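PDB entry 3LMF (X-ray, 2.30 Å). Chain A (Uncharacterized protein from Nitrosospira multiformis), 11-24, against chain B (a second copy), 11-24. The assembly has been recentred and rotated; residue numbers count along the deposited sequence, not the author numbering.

Chain A, residues 11-24: LQACIDACNHCYRT
Chain B (11-24) LQACIDACNHCYRT

Two symmetry-equivalent salt bridges hold the contact together. Arg B23 donates from NH1 to Asp A16 OD1 at 3.0 Å (N-H...O angle 149°) and from NH2 to the same OD1 at 3.2 Å (140°), so one carboxylate oxygen takes both terminal nitrogens of the guanidinium. The exact two-fold axis repeats this between Arg A23 and Asp B16, with NH1 to OD1 again 3.0 Å and NH2 to OD1 3.2 Å. Each arginine reaches across with chi1 m (-72°), chi2 t (174°), chi3 p (52°) and chi4 167°; each aspartate has chi1 m (-65°) and chi2 -29°, its CA-to-CB bond pointing sideways while its end comes nearer the partner.

Near the axis Asn A19 and Asn B19 meet, both with chi1 t (-175°) and chi2 47°. Asn A19 ND2 lies 2.8 Å from Asn B19 ND2 across the axis; the amides are probably turned over in the model, since Asn A19 ND2 is also 3.2 Å from Arg B23 NH2.

Arg B23 is a knob in a hole formed by Gln A12, Ile A15, Asp A16 and Asn A19, and Arg A23 fills the equivalent hole in chain B. Ile A15 (chi1 m, chi2 t) covers one face of the Arg B23 guanidinium, CG2 to NH1 being 3.5 Å, while Asp A16, Asn A19 and Gln A12 line its edge. Gln A12 (chi1 t, chi2 p, chi3 52°) brings NE2 to 3.4 Å from Arg B23 NH1, but as both are donors no hydrogen bond forms.

Both stretches are helical throughout, with phi/psi near -65/-42 and i+4 to i backbone hydrogen bonds such as His A20 N to Asp A16 O, 2.8 Å; Thr A24 OG1 also donates to His A20 O at 2.9 Å. The helix axes run at 136°, closer to antiparallel than parallel, and approach to 12.8 Å. Register centres on Asn A19 CA and Asn B19 CA, 8.8 Å apart. At this separation the arginine side chains span the gap, and 389 Å² is buried, both sides summed.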

ATOM      1  N   LEU A  11      -9.530 -20.200  -2.714  1.00 38.96           N
ATOM      2  CA  LEU A  11      -9.339 -18.760  -2.839  1.00 42.43           C
ATOM      3  C   LEU A  11      -9.373 -18.100  -1.464  1.00 39.03           C
ATOM      4  O   LEU A  11      -8.492 -17.318  -1.119  1.00 36.37           O
ATOM      5  CB  LEU A  11     -10.438 -18.173  -3.729  1.00 45.33           C
ATOM      6  CG  LEU A  11     -10.109 -16.932  -4.567  1.00 51.14           C
ATOM      7  CD1 LEU A  11     -11.262 -16.646  -5.522  1.00 55.50           C
ATOM      8  CD2 LEU A  11      -9.850 -15.746  -3.670  1.00 56.45           C
ATOM      9  N   GLN A  12     -10.390 -18.437  -0.679  1.00 36.21           N
ATOM     10  CA  GLN A  12     -10.547 -17.871   0.651  1.00 35.99           C
ATOM     11  C   GLN A  12      -9.434 -18.335   1.581  1.00 39.12           C
ATOM     12  O   GLN A  12      -9.015 -17.604   2.479  1.00 32.79           O
ATOM     13  CB  GLN A  12     -11.908 -18.264   1.227  1.00 38.40           C
ATOM     14  CG  GLN A  12     -12.454 -17.272   2.232  1.00 52.21           C
ATOM     15  CD  GLN A  12     -12.554 -15.872   1.653  1.00 57.45           C
ATOM     16  OE1 GLN A  12     -13.130 -15.669   0.583  1.00 58.88           O
ATOM     17  NE2 GLN A  12     -11.992 -14.897   2.360  1.00 58.11           N
ATOM     18  N   ALA A  13      -8.952 -19.553   1.363  1.00 35.30           N
ATOM     19  CA  ALA A  13      -7.883 -20.091   2.191  1.00 35.33           C
ATOM     20  C   ALA A  13      -6.578 -19.350   1.919  1.00 29.68           C
ATOM     21  O   ALA A  13      -5.808 -19.089   2.836  1.00 24.68           O
ATOM     22  CB  ALA A  13      -7.704 -21.587   1.919  1.00 28.17           C
ATOM     23  N   CYS A  14      -6.323 -19.015   0.659  1.00 24.75           N
ATOM     24  CA  CYS A  14      -5.089 -18.312   0.337  1.00 28.20           C
ATOM     25  C   CYS A  14      -5.181 -16.850   0.752  1.00 24.77           C
ATOM     26  O   CYS A  14      -4.169 -16.226   1.082  1.00 26.07           O
ATOM     27  CB  CYS A  14      -4.774 -18.404  -1.154  1.00 26.76           C
ATOM     28  SG  CYS A  14      -3.175 -17.682  -1.599  1.00 29.65           S
ATOM     29  N   ILE A  15      -6.390 -16.301   0.728  1.00 20.97           N
ATOM     30  CA  ILE A  15      -6.597 -14.917   1.130  1.00 23.75           C
ATOM     31  C   ILE A  15      -6.280 -14.758   2.613  1.00 25.34           C
ATOM     32  O   ILE A  15      -5.532 -13.858   3.004  1.00 22.33           O
ATOM     33  CB  ILE A  15      -8.047 -14.465   0.846  1.00 26.11           C
ATOM     34  CG1 ILE A  15      -8.168 -14.062  -0.625  1.00 25.82           C
ATOM     35  CG2 ILE A  15      -8.446 -13.314   1.764  1.00 17.94           C
ATOM     36  CD1 ILE A  15      -9.571 -13.686  -1.044  1.00 25.16           C
ATOM     37  N   ASP A  16      -6.829 -15.644   3.437  1.00 25.35           N
ATOM     38  CA  ASP A  16      -6.584 -15.580   4.872  1.00 26.73           C
ATOM     39  C   ASP A  16      -5.121 -15.844   5.212  1.00 24.11           C
ATOM     40  O   ASP A  16      -4.584 -15.263   6.156  1.00 21.54           O
ATOM     41  CB  ASP A  16      -7.481 -16.573   5.617  1.00 34.61           C
ATOM     42  CG  ASP A  16      -8.954 -16.221   5.502  1.00 43.77           C
ATOM     43  OD1 ASP A  16      -9.267 -15.016   5.361  1.00 42.68           O
ATOM     44  OD2 ASP A  16      -9.798 -17.142   5.568  1.00 44.39           O
ATOM     45  N   ALA A  17      -4.482 -16.715   4.437  1.00 21.52           N
ATOM     46  CA  ALA A  17      -3.081 -17.049   4.655  1.00 24.60           C
ATOM     47  C   ALA A  17      -2.195 -15.837   4.354  1.00 23.31           C
ATOM     48  O   ALA A  17      -1.309 -15.499   5.137  1.00 26.69           O
ATOM     49  CB  ALA A  17      -2.683 -18.230   3.777  1.00 25.72           C
ATOM     50  N   CYS A  18      -2.428 -15.193   3.214  1.00 24.64           N
ATOM     51  CA  CYS A  18      -1.656 -14.012   2.853  1.00 21.07           C
ATOM     52  C   CYS A  18      -1.904 -12.897   3.872  1.00 23.89           C
ATOM     53  O   CYS A  18      -0.968 -12.219   4.296  1.00 26.07           O
ATOM     54  CB  CYS A  18      -2.036 -13.511   1.456  1.00 19.87           C
ATOM     55  SG  CYS A  18      -1.322 -14.467   0.104  1.00 27.35           S
ATOM     56  N   ASN A  19      -3.163 -12.712   4.262  1.00 20.51           N
ATOM     57  CA  ASN A  19      -3.520 -11.672   5.232  1.00 20.78           C
ATOM     58  C   ASN A  19      -2.830 -11.941   6.569  1.00 19.02           C
ATOM     59  O   ASN A  19      -2.279 -11.029   7.183  1.00 26.21           O
ATOM     60  CB  ASN A  19      -5.052 -11.608   5.411  1.00 18.47           C
ATOM     61  CG  ASN A  19      -5.509 -10.464   6.327  1.00 24.31           C
ATOM     62  OD1 ASN A  19      -5.068  -9.327   6.200  1.00 31.55           O
ATOM     63  ND2 ASN A  19      -6.413 -10.773   7.245  1.00 38.99           N
ATOM     64  N   HIS A  20      -2.840 -13.194   7.009  1.00 21.57           N
ATOM     65  CA  HIS A  20      -2.206 -13.552   8.277  1.00 23.11           C
ATOM     66  C   HIS A  20      -0.690 -13.356   8.222  1.00 18.06           C
ATOM     67  O   HIS A  20      -0.097 -12.782   9.133  1.00 25.23           O
ATOM     68  CB  HIS A  20      -2.525 -15.012   8.636  1.00 26.19           C
ATOM     69  CG  HIS A  20      -1.951 -15.454   9.947  1.00 33.89           C
ATOM     70  ND1 HIS A  20      -2.418 -14.994  11.159  1.00 40.59           N
ATOM     71  CD2 HIS A  20      -0.931 -16.299  10.234  1.00 37.42           C
ATOM     72  CE1 HIS A  20      -1.710 -15.533  12.136  1.00 35.66           C
ATOM     73  NE2 HIS A  20      -0.801 -16.328  11.602  1.00 33.93           N
ATOM     74  N   CYS A  21      -0.070 -13.824   7.147  1.00 19.06           N
ATOM     75  CA  CYS A  21       1.376 -13.706   6.984  1.00 19.63           C
ATOM     76  C   CYS A  21       1.805 -12.255   6.829  1.00 18.27           C
ATOM     77  O   CYS A  21       2.874 -11.851   7.303  1.00 18.00           O
ATOM     78  CB  CYS A  21       1.842 -14.523   5.768  1.00  7.85           C
ATOM     79  SG  CYS A  21       3.636 -14.522   5.492  1.00 23.32           S
ATOM     80  N   TYR A  22       0.988 -11.464   6.151  1.00 20.27           N
ATOM     81  CA  TYR A  22       1.329 -10.057   5.982  1.00 18.44           C
ATOM     82  C   TYR A  22       1.311  -9.374   7.354  1.00 15.51           C
ATOM     83  O   TYR A  22       2.255  -8.677   7.714  1.00 21.80           O
ATOM     84  CB  TYR A  22       0.360  -9.404   4.983  1.00 19.61           C
ATOM     85  CG  TYR A  22      -0.214  -8.069   5.378  1.00 23.49           C
ATOM     86  CD1 TYR A  22       0.604  -6.962   5.600  1.00 25.11           C
ATOM     87  CD2 TYR A  22      -1.587  -7.900   5.469  1.00 29.12           C
ATOM     88  CE1 TYR A  22       0.058  -5.718   5.896  1.00 28.38           C
ATOM     89  CE2 TYR A  22      -2.141  -6.671   5.761  1.00 30.32           C
ATOM     90  CZ  TYR A  22      -1.320  -5.583   5.972  1.00 33.37           C
ATOM     91  OH  TYR A  22      -1.890  -4.360   6.228  1.00 37.68           O
ATOM     92  N   ARG A  23       0.262  -9.603   8.134  1.00 15.42           N
ATOM     93  CA  ARG A  23       0.179  -8.999   9.454  1.00 20.03           C
ATOM     94  C   ARG A  23       1.339  -9.418  10.358  1.00 20.19           C
ATOM     95  O   ARG A  23       1.942  -8.585  11.036  1.00 20.63           O
ATOM     96  CB  ARG A  23      -1.158  -9.351  10.108  1.00 15.95           C
ATOM     97  CG  ARG A  23      -2.319  -8.609   9.471  1.00 18.12           C
ATOM     98  CD  ARG A  23      -3.648  -9.065  10.007  1.00 24.43           C
ATOM     99  NE  ARG A  23      -3.689  -9.038  11.458  1.00 31.92           N
ATOM    100  CZ  ARG A  23      -4.800  -9.157  12.175  1.00 34.91           C
ATOM    101  NH1 ARG A  23      -4.738  -9.131  13.501  1.00 31.39           N
ATOM    102  NH2 ARG A  23      -5.971  -9.287  11.569  1.00 32.05           N
ATOM    103  N   THR A  24       1.648 -10.708  10.349  1.00 22.17           N
ATOM    104  CA  THR A  24       2.727 -11.266  11.153  1.00 14.92           C
ATOM    105  C   THR A  24       4.096 -10.710  10.755  1.00 20.75           C
ATOM    106  O   THR A  24       4.877 -10.313  11.612  1.00 28.26           O
ATOM    107  CB  THR A  24       2.749 -12.812  11.035  1.00 21.92           C
ATOM    108  OG1 THR A  24       1.494 -13.338  11.482  1.00 24.18           O
ATOM    109  CG2 THR A  24       3.870 -13.418  11.881  1.00 21.94           C
TER
ATOM    110  N   LEU B  11      -6.584  -2.475  21.372  1.00 38.96           N
ATOM    111  CA  LEU B  11      -5.682  -2.377  20.232  1.00 42.43           C
ATOM    112  C   LEU B  11      -5.970  -3.491  19.230  1.00 39.03           C
ATOM    113  O   LEU B  11      -6.119  -3.242  18.038  1.00 36.37           O
ATOM    114  CB  LEU B  11      -4.231  -2.470  20.715  1.00 45.33           C
ATOM    115  CG  LEU B  11      -3.151  -1.727  19.921  1.00 51.14           C
ATOM    116  CD1 LEU B  11      -1.834  -1.782  20.686  1.00 55.50           C
ATOM    117  CD2 LEU B  11      -2.998  -2.333  18.548  1.00 56.45           C
ATOM    118  N   GLN B  12      -6.064  -4.717  19.731  1.00 36.21           N
ATOM    119  CA  GLN B  12      -6.324  -5.870  18.885  1.00 35.99           C
ATOM    120  C   GLN B  12      -7.723  -5.807  18.284  1.00 39.12           C
ATOM    121  O   GLN B  12      -7.953  -6.273  17.169  1.00 32.79           O
ATOM    122  CB  GLN B  12      -6.158  -7.157  19.692  1.00 38.40           C
ATOM    123  CG  GLN B  12      -5.757  -8.354  18.854  1.00 52.21           C
ATOM    124  CD  GLN B  12      -4.481  -8.099  18.072  1.00 57.45           C
ATOM    125  OE1 GLN B  12      -3.466  -7.684  18.634  1.00 58.88           O
ATOM    126  NE2 GLN B  12      -4.527  -8.347  16.767  1.00 58.11           N
ATOM    127  N   ALA B  13      -8.658  -5.227  19.027  1.00 35.30           N
ATOM    128  CA  ALA B  13     -10.026  -5.110  18.546  1.00 35.33           C
ATOM    129  C   ALA B  13     -10.098  -4.117  17.391  1.00 29.68           C
ATOM    130  O   ALA B  13     -10.834  -4.329  16.434  1.00 24.68           O
ATOM    131  CB  ALA B  13     -10.951  -4.663  19.681  1.00 28.17           C
ATOM    132  N   CYS B  14      -9.343  -3.028  17.480  1.00 24.75           N
ATOM    133  CA  CYS B  14      -9.374  -2.042  16.410  1.00 28.20           C
ATOM    134  C   CYS B  14      -8.595  -2.536  15.199  1.00 24.77           C
ATOM    135  O   CYS B  14      -8.909  -2.177  14.061  1.00 26.07           O
ATOM    136  CB  CYS B  14      -8.804  -0.703  16.876  1.00 26.76           C
ATOM    137  SG  CYS B  14      -8.955   0.613  15.644  1.00 29.65           S
ATOM    138  N   ILE B  15      -7.575  -3.350  15.443  1.00 20.97           N
ATOM    139  CA  ILE B  15      -6.779  -3.904  14.357  1.00 23.75           C
ATOM    140  C   ILE B  15      -7.639  -4.829  13.505  1.00 25.34           C
ATOM    141  O   ILE B  15      -7.665  -4.711  12.277  1.00 22.33           O
ATOM    142  CB  ILE B  15      -5.553  -4.672  14.901  1.00 26.11           C
ATOM    143  CG1 ILE B  15      -4.437  -3.675  15.220  1.00 25.82           C
ATOM    144  CG2 ILE B  15      -5.081  -5.721  13.899  1.00 17.94           C
ATOM    145  CD1 ILE B  15      -3.214  -4.304  15.847  1.00 25.16           C
ATOM    146  N   ASP B  16      -8.363  -5.735  14.155  1.00 25.35           N
ATOM    147  CA  ASP B  16      -9.222  -6.663  13.430  1.00 26.73           C
ATOM    148  C   ASP B  16     -10.363  -5.944  12.716  1.00 24.11           C
ATOM    149  O   ASP B  16     -10.778  -6.355  11.633  1.00 21.54           O
ATOM    150  CB  ASP B  16      -9.787  -7.725  14.378  1.00 34.61           C
ATOM    151  CG  ASP B  16      -8.705  -8.629  14.945  1.00 43.77           C
ATOM    152  OD1 ASP B  16      -7.676  -8.825  14.258  1.00 42.68           O
ATOM    153  OD2 ASP B  16      -8.886  -9.151  16.067  1.00 44.39           O
ATOM    154  N   ALA B  17     -10.857  -4.870  13.324  1.00 21.52           N
ATOM    155  CA  ALA B  17     -11.945  -4.094  12.744  1.00 24.60           C
ATOM    156  C   ALA B  17     -11.470  -3.392  11.469  1.00 23.31           C
ATOM    157  O   ALA B  17     -12.145  -3.433  10.442  1.00 26.69           O
ATOM    158  CB  ALA B  17     -12.457  -3.075  13.754  1.00 25.72           C
ATOM    159  N   CYS B  18     -10.314  -2.738  11.540  1.00 24.64           N
ATOM    160  CA  CYS B  18      -9.766  -2.061  10.373  1.00 21.07           C
ATOM    161  C   CYS B  18      -9.453  -3.083   9.279  1.00 23.89           C
ATOM    162  O   CYS B  18      -9.741  -2.851   8.105  1.00 26.07           O
ATOM    163  CB  CYS B  18      -8.487  -1.297  10.729  1.00 19.87           C
ATOM    164  SG  CYS B  18      -8.768   0.268  11.580  1.00 27.35           S
ATOM    165  N   ASN B  19      -8.865  -4.214   9.666  1.00 20.51           N
ATOM    166  CA  ASN B  19      -8.515  -5.264   8.705  1.00 20.78           C
ATOM    167  C   ASN B  19      -9.778  -5.801   8.030  1.00 19.02           C
ATOM    168  O   ASN B  19      -9.809  -5.981   6.814  1.00 26.21           O
ATOM    169  CB  ASN B  19      -7.747  -6.402   9.410  1.00 18.47           C
ATOM    170  CG  ASN B  19      -7.248  -7.487   8.444  1.00 24.31           C
ATOM    171  OD1 ASN B  19      -6.676  -7.198   7.398  1.00 31.55           O
ATOM    172  ND2 ASN B  19      -7.455  -8.742   8.813  1.00 38.99           N
ATOM    173  N   HIS B  20     -10.825  -6.034   8.814  1.00 21.57           N
ATOM    174  CA  HIS B  20     -12.079  -6.548   8.263  1.00 23.11           C
ATOM    175  C   HIS B  20     -12.735  -5.536   7.323  1.00 18.06           C
ATOM    176  O   HIS B  20     -13.169  -5.884   6.227  1.00 25.23           O
ATOM    177  CB  HIS B  20     -13.050  -6.905   9.399  1.00 26.19           C
ATOM    178  CG  HIS B  20     -14.349  -7.483   8.927  1.00 33.89           C
ATOM    179  ND1 HIS B  20     -14.448  -8.740   8.370  1.00 40.59           N
ATOM    180  CD2 HIS B  20     -15.601  -6.965   8.909  1.00 37.42           C
ATOM    181  CE1 HIS B  20     -15.703  -8.970   8.027  1.00 35.66           C
ATOM    182  NE2 HIS B  20     -16.422  -7.909   8.342  1.00 33.93           N
ATOM    183  N   CYS B  21     -12.797  -4.282   7.753  1.00 19.06           N
ATOM    184  CA  CYS B  21     -13.410  -3.227   6.950  1.00 19.63           C
ATOM    185  C   CYS B  21     -12.612  -2.952   5.684  1.00 18.27           C
ATOM    186  O   CYS B  21     -13.177  -2.646   4.627  1.00 18.00           O
ATOM    187  CB  CYS B  21     -13.540  -1.938   7.777  1.00  7.85           C
ATOM    188  SG  CYS B  21     -14.356  -0.562   6.920  1.00 23.32           S
ATOM    189  N   TYR B  22     -11.294  -3.038   5.782  1.00 20.27           N
ATOM    190  CA  TYR B  22     -10.471  -2.806   4.603  1.00 18.44           C
ATOM    191  C   TYR B  22     -10.752  -3.910   3.577  1.00 15.51           C
ATOM    192  O   TYR B  22     -10.997  -3.625   2.409  1.00 21.80           O
ATOM    193  CB  TYR B  22      -8.989  -2.739   5.010  1.00 19.61           C
ATOM    194  CG  TYR B  22      -8.022  -3.522   4.160  1.00 23.49           C
ATOM    195  CD1 TYR B  22      -7.860  -3.249   2.803  1.00 25.11           C
ATOM    196  CD2 TYR B  22      -7.224  -4.499   4.734  1.00 29.12           C
ATOM    197  CE1 TYR B  22      -6.916  -3.932   2.044  1.00 28.38           C
ATOM    198  CE2 TYR B  22      -6.283  -5.183   3.993  1.00 30.32           C
ATOM    199  CZ  TYR B  22      -6.128  -4.898   2.652  1.00 33.37           C
ATOM    200  OH  TYR B  22      -5.163  -5.564   1.939  1.00 37.68           O
ATOM    201  N   ARG B  23     -10.755  -5.162   4.016  1.00 15.42           N
ATOM    202  CA  ARG B  23     -11.024  -6.263   3.104  1.00 20.03           C
ATOM    203  C   ARG B  23     -12.405  -6.153   2.455  1.00 20.19           C
ATOM    204  O   ARG B  23     -12.549  -6.341   1.247  1.00 20.63           O
ATOM    205  CB  ARG B  23     -10.886  -7.597   3.838  1.00 15.95           C
ATOM    206  CG  ARG B  23      -9.438  -7.935   4.142  1.00 18.12           C
ATOM    207  CD  ARG B  23      -9.308  -9.167   4.996  1.00 24.43           C
ATOM    208  NE  ARG B  23     -10.047 -10.291   4.446  1.00 31.92           N
ATOM    209  CZ  ARG B  23      -9.911 -11.545   4.859  1.00 34.91           C
ATOM    210  NH1 ARG B  23     -10.639 -12.507   4.304  1.00 31.39           N
ATOM    211  NH2 ARG B  23      -9.042 -11.840   5.815  1.00 32.05           N
ATOM    212  N   THR B  24     -13.406  -5.838   3.266  1.00 22.17           N
ATOM    213  CA  THR B  24     -14.780  -5.695   2.804  1.00 14.92           C
ATOM    214  C   THR B  24     -14.940  -4.550   1.801  1.00 20.75           C
ATOM    215  O   THR B  24     -15.560  -4.720   0.759  1.00 28.26           O
ATOM    216  CB  THR B  24     -15.736  -5.463   4.002  1.00 21.92           C
ATOM    217  OG1 THR B  24     -15.644  -6.573   4.903  1.00 24.18           O
ATOM    218  CG2 THR B  24     -17.186  -5.320   3.537  1.00 21.94           C
TER